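Local coordinates for VWFA domain-containing protein (Bacteroides thetaiotaomicron, PDB 3IBS) that is of unknown function but carries a von Willebrand factor type A domain that binds magnesium, within a longer protein predicted to be anchored in the cell membrane, at residues I15-Q27 / S81-A93. Sequence-based numbering, arbitrary orientation.
Sequences IIALDISNSMLAQ and SISPSLISKQGTA. With MG (magnesium ion), chain I.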
ATOM      1  N   ILE A  15      14.872 -11.580  27.681  1.00 10.52           N
ATOM      2  CA  ILE A  15      13.576 -10.929  27.624  1.00 10.59           C
ATOM      3  C   ILE A  15      13.383 -10.227  26.293  1.00 11.45           C
ATOM      4  O   ILE A  15      14.205  -9.410  25.879  1.00 10.98           O
ATOM      5  CB  ILE A  15      13.353  -9.975  28.823  1.00 10.89           C
ATOM      6  CG1 ILE A  15      13.271 -10.813  30.117  1.00 11.57           C
ATOM      7  CG2 ILE A  15      12.053  -9.196  28.642  1.00  7.57           C
ATOM      8  CD1 ILE A  15      13.282  -9.984  31.398  1.00 15.95           C
ATOM      9  N   ILE A  16      12.300 -10.564  25.599  1.00 12.16           N
ATOM     10  CA  ILE A  16      12.027  -9.935  24.311  1.00 11.83           C
ATOM     11  C   ILE A  16      11.068  -8.771  24.508  1.00 12.27           C
ATOM     12  O   ILE A  16      10.054  -8.914  25.184  1.00 12.51           O
ATOM     13  CB  ILE A  16      11.417 -10.944  23.330  1.00 12.93           C
ATOM     14  CG1 ILE A  16      12.476 -12.018  23.036  1.00 14.85           C
ATOM     15  CG2 ILE A  16      10.972 -10.219  21.999  1.00 10.17           C
ATOM     16  CD1 ILE A  16      11.937 -13.362  23.073  1.00 19.66           C
ATOM     17  N   ALA A  17      11.383  -7.625  23.918  1.00 10.82           N
ATOM     18  CA  ALA A  17      10.511  -6.469  24.043  1.00 10.95           C
ATOM     19  C   ALA A  17       9.991  -6.194  22.643  1.00 10.70           C
ATOM     20  O   ALA A  17      10.721  -5.728  21.786  1.00 10.31           O
ATOM     21  CB  ALA A  17      11.299  -5.263  24.601  1.00 10.16           C
ATOM     22  N   LEU A  18       8.734  -6.534  22.410  1.00 10.63           N
ATOM     23  CA  LEU A  18       8.187  -6.525  21.059  1.00 10.13           C
ATOM     24  C   LEU A  18       7.274  -5.311  20.838  1.00 10.35           C
ATOM     25  O   LEU A  18       6.279  -5.121  21.538  1.00 10.28           O
ATOM     26  CB  LEU A  18       7.431  -7.834  20.804  1.00  9.80           C
ATOM     27  CG  LEU A  18       6.634  -7.989  19.499  1.00 11.28           C
ATOM     28  CD1 LEU A  18       7.547  -7.849  18.252  1.00  7.53           C
ATOM     29  CD2 LEU A  18       5.902  -9.357  19.506  1.00 10.16           C
ATOM     30  N   ASP A  19       7.610  -4.530  19.825  1.00 10.57           N
ATOM     31  CA  ASP A  19       6.778  -3.439  19.331  1.00 11.12           C
ATOM     32  C   ASP A  19       5.492  -4.025  18.760  1.00 11.34           C
ATOM     33  O   ASP A  19       5.545  -4.838  17.836  1.00 11.32           O
ATOM     34  CB  ASP A  19       7.559  -2.686  18.228  1.00 10.16           C
ATOM     35  CG  ASP A  19       6.915  -1.354  17.834  1.00 11.57           C
ATOM     36  OD1 ASP A  19       5.667  -1.248  17.882  1.00  9.59           O
ATOM     37  OD2 ASP A  19       7.661  -0.407  17.463  1.00 11.36           O
ATOM     38  N   ILE A  20       4.341  -3.637  19.327  1.00 11.24           N
ATOM     39  CA  ILE A  20       3.038  -4.010  18.778  1.00 10.77           C
ATOM     40  C   ILE A  20       2.196  -2.775  18.350  1.00 11.66           C
ATOM     41  O   ILE A  20       0.963  -2.841  18.254  1.00 12.12           O
ATOM     42  CB  ILE A  20       2.228  -4.933  19.731  1.00 10.86           C
ATOM     43  CG1 ILE A  20       1.829  -4.207  21.036  1.00 10.71           C
ATOM     44  CG2 ILE A  20       3.001  -6.256  19.968  1.00  8.57           C
ATOM     45  CD1 ILE A  20       0.614  -4.875  21.810  1.00 11.90           C
ATOM     46  N   SER A  21       2.853  -1.654  18.096  1.00 11.81           N
ATOM     47  CA  SER A  21       2.148  -0.486  17.543  1.00 12.74           C
ATOM     48  C   SER A  21       1.632  -0.786  16.116  1.00 13.21           C
ATOM     49  O   SER A  21       2.051  -1.777  15.499  1.00 12.42           O
ATOM     50  CB  SER A  21       3.048   0.746  17.540  1.00 12.55           C
ATOM     51  OG  SER A  21       4.110   0.603  16.624  1.00 13.30           O
ATOM     52  N   ASN A  22       0.722   0.066  15.626  1.00 12.83           N
ATOM     53  CA  ASN A  22       0.056  -0.105  14.325  1.00 13.84           C
ATOM     54  C   ASN A  22       1.013  -0.268  13.157  1.00 13.75           C
ATOM     55  O   ASN A  22       0.735  -1.019  12.225  1.00 13.40           O
ATOM     56  CB  ASN A  22      -0.894   1.087  14.047  1.00 13.71           C
ATOM     57  CG  ASN A  22      -2.052   1.140  15.027  1.00 16.18           C
ATOM     58  OD1 ASN A  22      -2.492   0.102  15.523  1.00 17.08           O
ATOM     59  ND2 ASN A  22      -2.550   2.345  15.309  1.00 17.14           N
ATOM     60  N   SER A  23       2.150   0.424  13.217  1.00 13.45           N
ATOM     61  CA  SER A  23       3.130   0.348  12.134  1.00 13.30           C
ATOM     62  C   SER A  23       3.662  -1.094  11.910  1.00 13.07           C
ATOM     63  O   SER A  23       4.149  -1.423  10.825  1.00 13.08           O
ATOM     64  CB  SER A  23       4.292   1.309  12.410  1.00 12.88           C
ATOM     65  OG  SER A  23       4.878   0.982  13.666  1.00 12.56           O
HETATM   66  N   MSE A  24       3.576  -1.938  12.935  1.00 12.30           N
HETATM   67  CA  MSE A  24       4.024  -3.328  12.835  1.00 11.89           C
HETATM   68  C   MSE A  24       3.074  -4.210  11.997  1.00 11.92           C
HETATM   69  O   MSE A  24       3.393  -5.365  11.675  1.00 10.92           O
HETATM   70  CB  MSE A  24       4.280  -3.928  14.232  1.00 12.14           C
HETATM   71  CG  MSE A  24       5.341  -3.132  15.036  1.00 11.92           C
HETATM   72 SE   MSE A  24       7.156  -3.413  14.289  0.80 16.98          SE
HETATM   73  CE  MSE A  24       7.324  -5.296  14.871  1.00 11.57           C
ATOM     74  N   LEU A  25       1.939  -3.651  11.598  1.00 12.48           N
ATOM     75  CA  LEU A  25       1.048  -4.340  10.660  1.00 12.83           C
ATOM     76  C   LEU A  25       1.431  -4.088   9.207  1.00 12.74           C
ATOM     77  O   LEU A  25       0.859  -4.700   8.308  1.00 12.27           O
ATOM     78  CB  LEU A  25      -0.424  -3.975  10.908  1.00 12.93           C
ATOM     79  CG  LEU A  25      -1.009  -4.413  12.265  1.00 14.49           C
ATOM     80  CD1 LEU A  25      -2.544  -4.236  12.311  1.00 14.51           C
ATOM     81  CD2 LEU A  25      -0.634  -5.863  12.573  1.00 16.42           C
ATOM     82  N   ALA A  26       2.396  -3.198   8.961  1.00 12.48           N
ATOM     83  CA  ALA A  26       2.908  -3.040   7.591  1.00 12.76           C
ATOM     84  C   ALA A  26       3.394  -4.404   7.075  1.00 13.41           C
ATOM     85  O   ALA A  26       3.871  -5.241   7.860  1.00 12.77           O
ATOM     86  CB  ALA A  26       4.015  -2.036   7.528  1.00 11.77           C
ATOM     87  N   GLN A  27       3.265  -4.607   5.765  1.00 13.14           N
ATOM     88  CA  GLN A  27       3.543  -5.905   5.138  1.00 14.03           C
ATOM     89  C   GLN A  27       4.732  -5.861   4.163  1.00 14.22           C
ATOM     90  O   GLN A  27       4.732  -6.547   3.124  1.00 14.71           O
ATOM     91  CB  GLN A  27       2.262  -6.479   4.479  1.00 13.85           C
ATOM     92  CG  GLN A  27       1.154  -6.785   5.515  1.00 15.33           C
ATOM     93  CD  GLN A  27      -0.092  -7.482   4.923  1.00 19.41           C
ATOM     94  OE1 GLN A  27      -0.114  -7.848   3.759  1.00 20.00           O
ATOM     95  NE2 GLN A  27      -1.127  -7.652   5.743  1.00 19.58           N
ATOM     96  N   SER A  81      -1.080 -15.166  21.064  1.00 23.54           N
ATOM     97  CA  SER A  81      -2.154 -14.239  21.422  1.00 22.73           C
ATOM     98  C   SER A  81      -1.775 -12.745  21.227  1.00 21.99           C
ATOM     99  O   SER A  81      -2.623 -11.857  21.372  1.00 22.53           O
ATOM    100  CB  SER A  81      -2.612 -14.509  22.862  1.00 23.28           C
ATOM    101  OG  SER A  81      -1.744 -13.870  23.799  1.00 26.31           O
ATOM    102  N   ILE A  82      -0.514 -12.471  20.893  1.00 20.01           N
ATOM    103  CA  ILE A  82      -0.044 -11.097  20.725  1.00 18.73           C
ATOM    104  C   ILE A  82      -0.630 -10.411  19.474  1.00 18.51           C
ATOM    105  O   ILE A  82      -0.542 -10.939  18.373  1.00 17.58           O
ATOM    106  CB  ILE A  82       1.514 -11.022  20.723  1.00 18.58           C
ATOM    107  CG1 ILE A  82       2.054 -11.437  22.108  1.00 17.56           C
ATOM    108  CG2 ILE A  82       1.995  -9.608  20.331  1.00 17.17           C
ATOM    109  CD1 ILE A  82       3.553 -11.578  22.202  1.00 16.11           C
ATOM    110  N   SER A  83      -1.250  -9.249  19.674  1.00 18.43           N
ATOM    111  CA  SER A  83      -1.692  -8.388  18.568  1.00 18.39           C
ATOM    112  C   SER A  83      -1.760  -6.938  19.068  1.00 18.19           C
ATOM    113  O   SER A  83      -1.769  -6.714  20.279  1.00 18.53           O
ATOM    114  CB  SER A  83      -3.051  -8.853  18.035  1.00 18.44           C
ATOM    115  OG  SER A  83      -4.085  -8.457  18.908  1.00 18.78           O
ATOM    116  N   PRO A  84      -1.809  -5.946  18.149  1.00 18.14           N
ATOM    117  CA  PRO A  84      -1.811  -4.529  18.533  1.00 17.25           C
ATOM    118  C   PRO A  84      -2.954  -4.120  19.471  1.00 17.38           C
ATOM    119  O   PRO A  84      -2.807  -3.174  20.233  1.00 16.53           O
ATOM    120  CB  PRO A  84      -1.955  -3.807  17.181  1.00 17.41           C
ATOM    121  CG  PRO A  84      -1.278  -4.744  16.221  1.00 18.58           C
ATOM    122  CD  PRO A  84      -1.752  -6.102  16.679  1.00 17.74           C
ATOM    123  N   SER A  85      -4.087  -4.810  19.402  1.00 17.60           N
ATOM    124  CA  SER A  85      -5.227  -4.493  20.274  1.00 18.04           C
ATOM    125  C   SER A  85      -4.935  -4.731  21.769  1.00 18.03           C
ATOM    126  O   SER A  85      -5.661  -4.234  22.626  1.00 18.31           O
ATOM    127  CB  SER A  85      -6.468  -5.257  19.829  1.00 18.16           C
ATOM    128  OG  SER A  85      -6.208  -6.643  19.882  1.00 19.86           O
ATOM    129  N   LEU A  86      -3.858  -5.450  22.095  1.00 17.48           N
ATOM    130  CA  LEU A  86      -3.441  -5.547  23.507  1.00 17.77           C
ATOM    131  C   LEU A  86      -3.151  -4.176  24.148  1.00 17.68           C
ATOM    132  O   LEU A  86      -3.297  -4.017  25.352  1.00 17.23           O
ATOM    133  CB  LEU A  86      -2.212  -6.454  23.665  1.00 17.23           C
ATOM    134  CG  LEU A  86      -2.431  -7.922  23.318  1.00 17.70           C
ATOM    135  CD1 LEU A  86      -1.080  -8.642  23.401  1.00 17.14           C
ATOM    136  CD2 LEU A  86      -3.512  -8.560  24.234  1.00 17.84           C
ATOM    137  N   ILE A  87      -2.700  -3.210  23.344  1.00 17.97           N
ATOM    138  CA  ILE A  87      -2.407  -1.853  23.839  1.00 18.73           C
ATOM    139  C   ILE A  87      -3.055  -0.818  22.928  1.00 19.03           C
ATOM    140  O   ILE A  87      -2.729  -0.733  21.743  1.00 18.66           O
ATOM    141  CB  ILE A  87      -0.879  -1.571  23.900  1.00 18.42           C
ATOM    142  CG1 ILE A  87      -0.165  -2.582  24.803  1.00 19.11           C
ATOM    143  CG2 ILE A  87      -0.602  -0.116  24.369  1.00 19.34           C
ATOM    144  CD1 ILE A  87       1.342  -2.541  24.689  1.00 15.82           C
ATOM    145  N   SER A  88      -3.957  -0.012  23.477  1.00 20.03           N
ATOM    146  CA  SER A  88      -4.620   1.026  22.670  1.00 20.17           C
ATOM    147  C   SER A  88      -3.827   2.340  22.545  1.00 20.32           C
ATOM    148  O   SER A  88      -3.837   2.953  21.489  1.00 20.77           O
ATOM    149  CB  SER A  88      -6.042   1.294  23.165  1.00 20.25           C
ATOM    150  OG  SER A  88      -6.027   1.552  24.553  1.00 21.20           O
ATOM    151  N   LYS A  89      -3.149   2.768  23.606  1.00 20.24           N
ATOM    152  CA  LYS A  89      -2.301   3.965  23.554  1.00 20.19           C
ATOM    153  C   LYS A  89      -1.173   3.798  22.531  1.00 20.13           C
ATOM    154  O   LYS A  89      -0.360   2.869  22.630  1.00 19.67           O
ATOM    155  CB  LYS A  89      -1.716   4.252  24.936  1.00 20.48           C
ATOM    156  CG  LYS A  89      -0.721   5.389  24.980  1.00 22.23           C
ATOM    157  CD  LYS A  89      -0.413   5.793  26.407  1.00 26.20           C
ATOM    158  CE  LYS A  89       0.676   6.857  26.469  1.00 28.89           C
ATOM    159  NZ  LYS A  89       0.872   7.334  27.879  1.00 31.59           N
ATOM    160  N   GLN A  90      -1.118   4.696  21.546  1.00 19.98           N
ATOM    161  CA  GLN A  90      -0.101   4.555  20.508  1.00 20.02           C
ATOM    162  C   GLN A  90       1.198   5.287  20.874  1.00 19.57           C
ATOM    163  O   GLN A  90       1.214   6.129  21.765  1.00 19.80           O
ATOM    164  CB  GLN A  90      -0.661   4.889  19.107  1.00 20.45           C
ATOM    165  CG  GLN A  90      -1.687   3.807  18.603  1.00 21.47           C
ATOM    166  CD  GLN A  90      -1.100   2.366  18.649  1.00 22.58           C
ATOM    167  OE1 GLN A  90      -0.194   2.035  17.870  1.00 21.67           O
ATOM    168  NE2 GLN A  90      -1.628   1.517  19.552  1.00 18.94           N
ATOM    169  N   GLY A  91       2.290   4.906  20.225  1.00 19.25           N
ATOM    170  CA  GLY A  91       3.614   5.469  20.515  1.00 17.84           C
ATOM    171  C   GLY A  91       4.651   4.382  20.329  1.00 17.38           C
ATOM    172  O   GLY A  91       4.325   3.257  19.908  1.00 17.36           O
ATOM    173  N   THR A  92       5.903   4.706  20.630  1.00 16.28           N
ATOM    174  CA  THR A  92       7.009   3.779  20.444  1.00 16.16           C
ATOM    175  C   THR A  92       7.880   3.846  21.695  1.00 16.19           C
ATOM    176  O   THR A  92       9.013   4.338  21.647  1.00 16.02           O
ATOM    177  CB  THR A  92       7.846   4.132  19.185  1.00 16.40           C
ATOM    178  OG1 THR A  92       6.977   4.334  18.068  1.00 15.60           O
ATOM    179  CG2 THR A  92       8.851   2.992  18.837  1.00 14.19           C
ATOM    180  N   ALA A  93       7.347   3.334  22.801  1.00 15.12           N
ATOM    181  CA  ALA A  93       7.980   3.498  24.118  1.00 15.37           C
ATOM    182  C   ALA A  93       9.048   2.447  24.410  1.00 15.51           C
ATOM    183  O   ALA A  93       8.903   1.624  25.324  1.00 14.89           O
ATOM    184  CB  ALA A  93       6.909   3.533  25.229  1.00 15.16           C
TER
HETATM  185 MG    MG I 219       4.910   2.169  15.372  1.00 24.60          MG
HETATM  186  O   HOH W   1       6.781   1.571  15.843  1.00  9.23           O
HETATM  187  O   HOH W   2      -0.759  -1.245  19.697  1.00 14.71           O
HETATM  188  O   HOH W   3       2.969   2.705  14.875  1.00 12.43           O
HETATM  189  O   HOH W   4       4.744   3.417  17.054  1.00  8.66           O
HETATM  190  O   HOH W   5       5.672   3.737  14.241  1.00 11.05           O
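Ile20, just past strand 13-19, pushes its side chain into the loop 81-93. With CG1 between the backbone N and the carbonyl carbon (chi1 66°), its two branches part: CG2 meets Ile82 CG2 at 3.5 Å, while CD1 reaches Leu86 CB and Ile87 CD1. Leu18 CD2 adds to the Ile82 side of this apolar patch. Pro84 lies against the next turn, its CB 3.3 Å from Ile20 O and its CG touching Leu25 CD2. Water 2 accepts from Gln90 NE2 and lies within hydrogen-bonding distance of Ile20 O and Pro84 O. The Gln90 chain, bent at chi2 (-54°), brings OE1 to Asn22 N (3.1 Å), a fairly straight bond tilted from the carbonyl plane; its amide also stacks on that of Asn22, the planes 13° apart. Next to this amide pair is a MIDAS-type site, its DxSxS motif Asp-Ile-Ser-Asn-Ser at residues 19-23. Ser21 OG and Ser23 OG bind magnesium at 2.2 and 2.1 Å, and four waters complete six ligands; Ser23 OG is also hydrogen-bonded to Asp120. Asp19 stays in the second shell: OD1 accepts from Ser21 N in an Asx turn and, through its syn lone pair, from Ser21 OG (2.7 Å), whereas OD2 takes a hydrogen bond from water 1 and another from Thr119. With an alanine in place of Asp19, Ser21 N, Ser21 OG and water 1 would probably lose this acceptor, and the metal-binding turn would be likely to shift. From the loop, Thr92 OG1 accepts from water 4 (2.6 Å) while hydrogen-bonded to the backbone O of Glu122. The carboxylates thus act on magnesium through water or the serine hydroxyls, Thr92 through water, and ligation by neutral hydroxyls probably keeps the ion electrophilic, as in MIDAS sites that accept an acidic ligand.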